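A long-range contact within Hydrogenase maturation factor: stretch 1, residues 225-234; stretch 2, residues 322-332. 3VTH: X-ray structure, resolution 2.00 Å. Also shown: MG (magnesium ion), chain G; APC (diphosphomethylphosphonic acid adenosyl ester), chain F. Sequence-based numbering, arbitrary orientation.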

# COMPACT_ATOMS: atom_id res chain seq x y z
N GLY A 225 1.65 -13.46 6.97
CA GLY A 225 2.61 -14.43 6.48
C GLY A 225 3.79 -14.47 7.42
O GLY A 225 3.70 -13.99 8.55
N PHE A 226 4.90 -15.01 6.95
CA PHE A 226 6.10 -15.13 7.76
C PHE A 226 6.98 -13.89 7.56
O PHE A 226 7.03 -13.35 6.46
N HIS A 227 7.67 -13.48 8.63
CA HIS A 227 8.70 -12.45 8.56
C HIS A 227 9.99 -12.93 9.21
O HIS A 227 9.97 -13.80 10.09
N LEU A 228 11.10 -12.39 8.75
CA LEU A 228 12.41 -12.75 9.28
C LEU A 228 12.84 -11.59 10.13
O LEU A 228 12.74 -10.42 9.69
N ALA A 229 13.31 -11.91 11.33
CA ALA A 229 13.72 -10.90 12.30
C ALA A 229 15.13 -11.15 12.82
O ALA A 229 15.56 -12.30 12.98
N VAL A 230 15.83 -10.04 13.06
CA VAL A 230 17.09 -10.04 13.78
C VAL A 230 17.13 -8.79 14.65
O VAL A 230 16.41 -7.83 14.40
N ASN A 231 18.01 -8.80 15.65
CA ASN A 231 18.34 -7.60 16.41
C ASN A 231 18.79 -6.47 15.47
O ASN A 231 19.86 -6.56 14.84
N ALA A 232 18.02 -5.39 15.41
CA ALA A 232 18.35 -4.24 14.54
C ALA A 232 19.53 -3.40 15.05
O ALA A 232 19.96 -2.46 14.38
N LEU A 233 20.04 -3.73 16.24
CA LEU A 233 21.26 -3.09 16.74
C LEU A 233 22.50 -3.96 16.49
O LEU A 233 23.64 -3.53 16.76
N ASP A 234 22.29 -5.16 15.96
CA ASP A 234 23.37 -6.13 15.77
C ASP A 234 23.90 -6.13 14.32
O ASP A 234 23.29 -6.73 13.43
N ASP A 322 15.43 -6.14 24.72
CA ASP A 322 15.62 -4.69 24.89
C ASP A 322 16.25 -4.01 23.65
O ASP A 322 17.16 -3.18 23.77
N PHE A 323 15.78 -4.39 22.47
CA PHE A 323 16.31 -3.86 21.22
C PHE A 323 15.23 -3.92 20.16
O PHE A 323 14.39 -4.83 20.20
N PRO A 324 15.22 -2.96 19.22
CA PRO A 324 14.29 -3.05 18.11
C PRO A 324 14.72 -4.17 17.16
O PRO A 324 15.88 -4.60 17.19
N ILE A 325 13.79 -4.63 16.32
CA ILE A 325 14.11 -5.73 15.42
C ILE A 325 13.73 -5.45 13.97
O ILE A 325 12.69 -4.88 13.71
N VAL A 326 14.58 -5.91 13.05
CA VAL A 326 14.24 -5.98 11.63
C VAL A 326 13.02 -6.88 11.48
O VAL A 326 12.89 -7.88 12.19
N MET A 327 12.11 -6.50 10.59
CA MET A 327 11.04 -7.36 10.14
C MET A 327 11.03 -7.25 8.62
O MET A 327 10.67 -6.20 8.08
N THR A 328 11.45 -8.31 7.96
CA THR A 328 11.46 -8.35 6.50
C THR A 328 10.66 -9.57 6.12
O THR A 328 10.56 -10.51 6.90
N SER A 329 10.06 -9.56 4.94
CA SER A 329 9.14 -10.63 4.61
C SER A 329 9.90 -11.95 4.45
O SER A 329 11.04 -11.98 3.98
N GLY A 330 9.26 -13.03 4.89
CA GLY A 330 9.85 -14.35 4.90
C GLY A 330 9.73 -15.03 3.55
O GLY A 330 8.75 -15.73 3.28
N ASN A 331 10.74 -14.80 2.71
CA ASN A 331 10.84 -15.39 1.38
C ASN A 331 12.27 -15.22 0.89
O ASN A 331 13.02 -14.39 1.44
N VAL A 332 12.67 -15.99 -0.11
CA VAL A 332 13.90 -15.65 -0.81
C VAL A 332 13.57 -14.38 -1.60
O VAL A 332 12.41 -14.17 -2.01

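Five backbone hydrogen bonds set the frame on which the side chains pack. At the antiparallel Leu228–Thr328 pair the exchange is reciprocal: Leu228 N gives to Thr328 O at 2.7 Å and Thr328 N to Leu228 O at 3.0 Å. Gly330 N reaches Phe226 O at 2.7 Å, Val326 N reaches Val230 O at 3.0 Å, and Ala232 N reaches Pro324 O at 2.9 Å. Glycine suits position 330, where an ideal CB would clash with Phe226 O at 2.9 Å.

Leu228 (m,t) and Thr328 (t) share a face, CB to CG2 at 3.8 Å. Ala232 and Val326 (t) point toward the opposite stretch; Ala232 CB lies 4.2 Å from Val326 CG2, which also meets Val230 CG2 at 3.9 Å. Ala229 CB rests 4.0 Å from Met327 SD, and His227 CB 3.9 Å from Met327 CE. Further along, Leu233 (m,t) sets CG against Pro324 CD at 3.9 Å.

Asn231 (t) serves two roles. Its OD1 accepts from Leu233 N at 2.8 Å, bracing the type I turn, while its CB sits over the face of the Phe323 (p) ring, 4.0 Å from the centroid.

The polar side chains of the second stretch are largely spent on the nucleotide and metal. Thr328 OG1 donates to APC O1A at 2.6 Å. Ser329 (p) points away from the first stretch; its OG binds MG at 2.1 Å and donates to Asn331 OD1 at 2.6 Å, while Ser329 N donates to APC O2A at 3.1 Å. Asn331 ND2 serves both Val332 O at 2.9 Å and APC O1G at 3.1 Å. Water 1, an MG ligand, donates weakly to Asn331 OD1 at 3.4 Å. The accounting is not perfect: Val230 N and Asn331 O are buried without a partner.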

# COMPACT_ATOMS: atom_id res chain seq x y z
CB PHE A 226 6.89 -16.39 7.38
CG PHE A 226 6.34 -17.64 8.00
CD1 PHE A 226 6.92 -18.19 9.14
CD2 PHE A 226 5.19 -18.25 7.48
CE1 PHE A 226 6.40 -19.32 9.74
CE2 PHE A 226 4.67 -19.39 8.07
CZ PHE A 226 5.28 -19.93 9.19
CB HIS A 227 8.21 -11.13 9.20
CG HIS A 227 7.09 -10.50 8.44
ND1 HIS A 227 5.77 -10.86 8.64
CD2 HIS A 227 7.09 -9.61 7.42
CE1 HIS A 227 5.00 -10.20 7.79
NE2 HIS A 227 5.78 -9.44 7.04
CB LEU A 228 13.42 -12.98 8.16
CG LEU A 228 13.12 -14.16 7.24
CD1 LEU A 228 13.71 -13.94 5.84
CD2 LEU A 228 13.61 -15.46 7.88
CB ALA A 229 12.72 -10.86 13.46
CB VAL A 230 18.37 -10.05 12.85
CG1 VAL A 230 18.46 -11.34 12.06
CG2 VAL A 230 18.45 -8.81 11.92
CB ASN A 231 19.46 -7.93 17.41
CG ASN A 231 19.82 -6.77 18.32
OD1 ASN A 231 19.39 -5.64 18.13
ND2 ASN A 231 20.62 -7.06 19.33
CB ALA A 232 17.12 -3.36 14.31
CB LEU A 233 21.16 -2.77 18.25
CG LEU A 233 20.05 -1.84 18.78
CD1 LEU A 233 20.26 -1.56 20.28
CD2 LEU A 233 20.01 -0.54 18.03
CB ASP A 234 22.90 -7.54 16.22
CG ASP A 234 24.03 -8.56 16.27
OD1 ASP A 234 25.00 -8.46 15.49
OD2 ASP A 234 23.94 -9.51 17.09
CB ASP A 322 16.44 -4.36 26.15
CG ASP A 322 17.83 -4.99 26.13
OD1 ASP A 322 18.25 -5.51 25.07
OD2 ASP A 322 18.52 -4.95 27.18
CB PHE A 323 17.60 -4.60 20.76
CG PHE A 323 17.51 -6.11 20.82
CD1 PHE A 323 16.79 -6.83 19.85
CD2 PHE A 323 18.14 -6.82 21.84
CE1 PHE A 323 16.70 -8.24 19.90
CE2 PHE A 323 18.07 -8.21 21.91
CZ PHE A 323 17.35 -8.93 20.94
CB PRO A 324 14.42 -1.69 17.41
CG PRO A 324 15.45 -0.90 18.17
CD PRO A 324 16.15 -1.81 19.10
CB ILE A 325 13.43 -7.05 15.87
CG1 ILE A 325 11.90 -6.83 16.00
CG2 ILE A 325 14.05 -7.56 17.19
CD1 ILE A 325 11.09 -8.09 16.33
CB VAL A 326 15.41 -6.57 10.82
CG1 VAL A 326 14.99 -6.91 9.38
CG2 VAL A 326 16.58 -5.59 10.83
CB MET A 327 9.68 -6.90 10.70
CG MET A 327 9.52 -7.17 12.17
SD MET A 327 9.35 -8.94 12.48
CE MET A 327 7.56 -9.11 12.50
CB THR A 328 12.91 -8.36 5.92
OG1 THR A 328 12.86 -8.20 4.49
CG2 THR A 328 13.65 -9.66 6.25
CB SER A 329 8.30 -10.28 3.37
OG SER A 329 9.10 -10.22 2.21
CB ASN A 331 9.85 -14.73 0.41
CG ASN A 331 9.85 -13.21 0.50
OD1 ASN A 331 9.05 -12.62 1.23
ND2 ASN A 331 10.75 -12.55 -0.24
CB VAL A 332 14.50 -16.81 -1.68
CG1 VAL A 332 13.47 -17.45 -2.59
CG2 VAL A 332 15.72 -16.33 -2.52
MG MG G . 9.37 -8.55 0.93
PG APC F . 11.84 -8.93 -1.17
O1G APC F . 11.07 -9.45 0.01
O2G APC F . 13.30 -8.72 -0.86
O3G APC F . 11.62 -9.69 -2.44
PB APC F . 10.59 -6.40 -0.58
O1B APC F . 9.23 -6.94 -0.28
O2B APC F . 10.61 -5.08 -1.33
O3B APC F . 11.31 -7.45 -1.56
PA APC F . 10.77 -6.23 2.55
O1A APC F . 11.84 -6.00 3.59
O2A APC F . 9.89 -7.40 2.79
C3A APC F . 11.62 -6.31 0.93
O5' APC F . 9.77 -4.97 2.46
C5' APC F . 9.98 -3.74 3.15
C4' APC F . 9.65 -2.59 2.20
O4' APC F . 9.75 -1.38 2.96
C3' APC F . 10.69 -2.52 1.07
O3' APC F . 10.08 -2.22 -0.19
C2' APC F . 11.56 -1.34 1.47
O2' APC F . 12.23 -0.74 0.35
C1' APC F . 10.58 -0.46 2.25
N9 APC F . 11.38 0.35 3.15
C8 APC F . 11.98 -0.03 4.31
N7 APC F . 12.68 1.00 4.83
C5 APC F . 12.53 2.06 4.00
C6 APC F . 13.00 3.46 3.94
N6 APC F . 13.79 3.97 4.91
N1 APC F . 12.61 4.21 2.89
C2 APC F . 11.81 3.74 1.92
N3 APC F . 11.34 2.48 1.89
C4 APC F . 11.67 1.62 2.89
O HOH W 1 8.06 -9.76 -0.39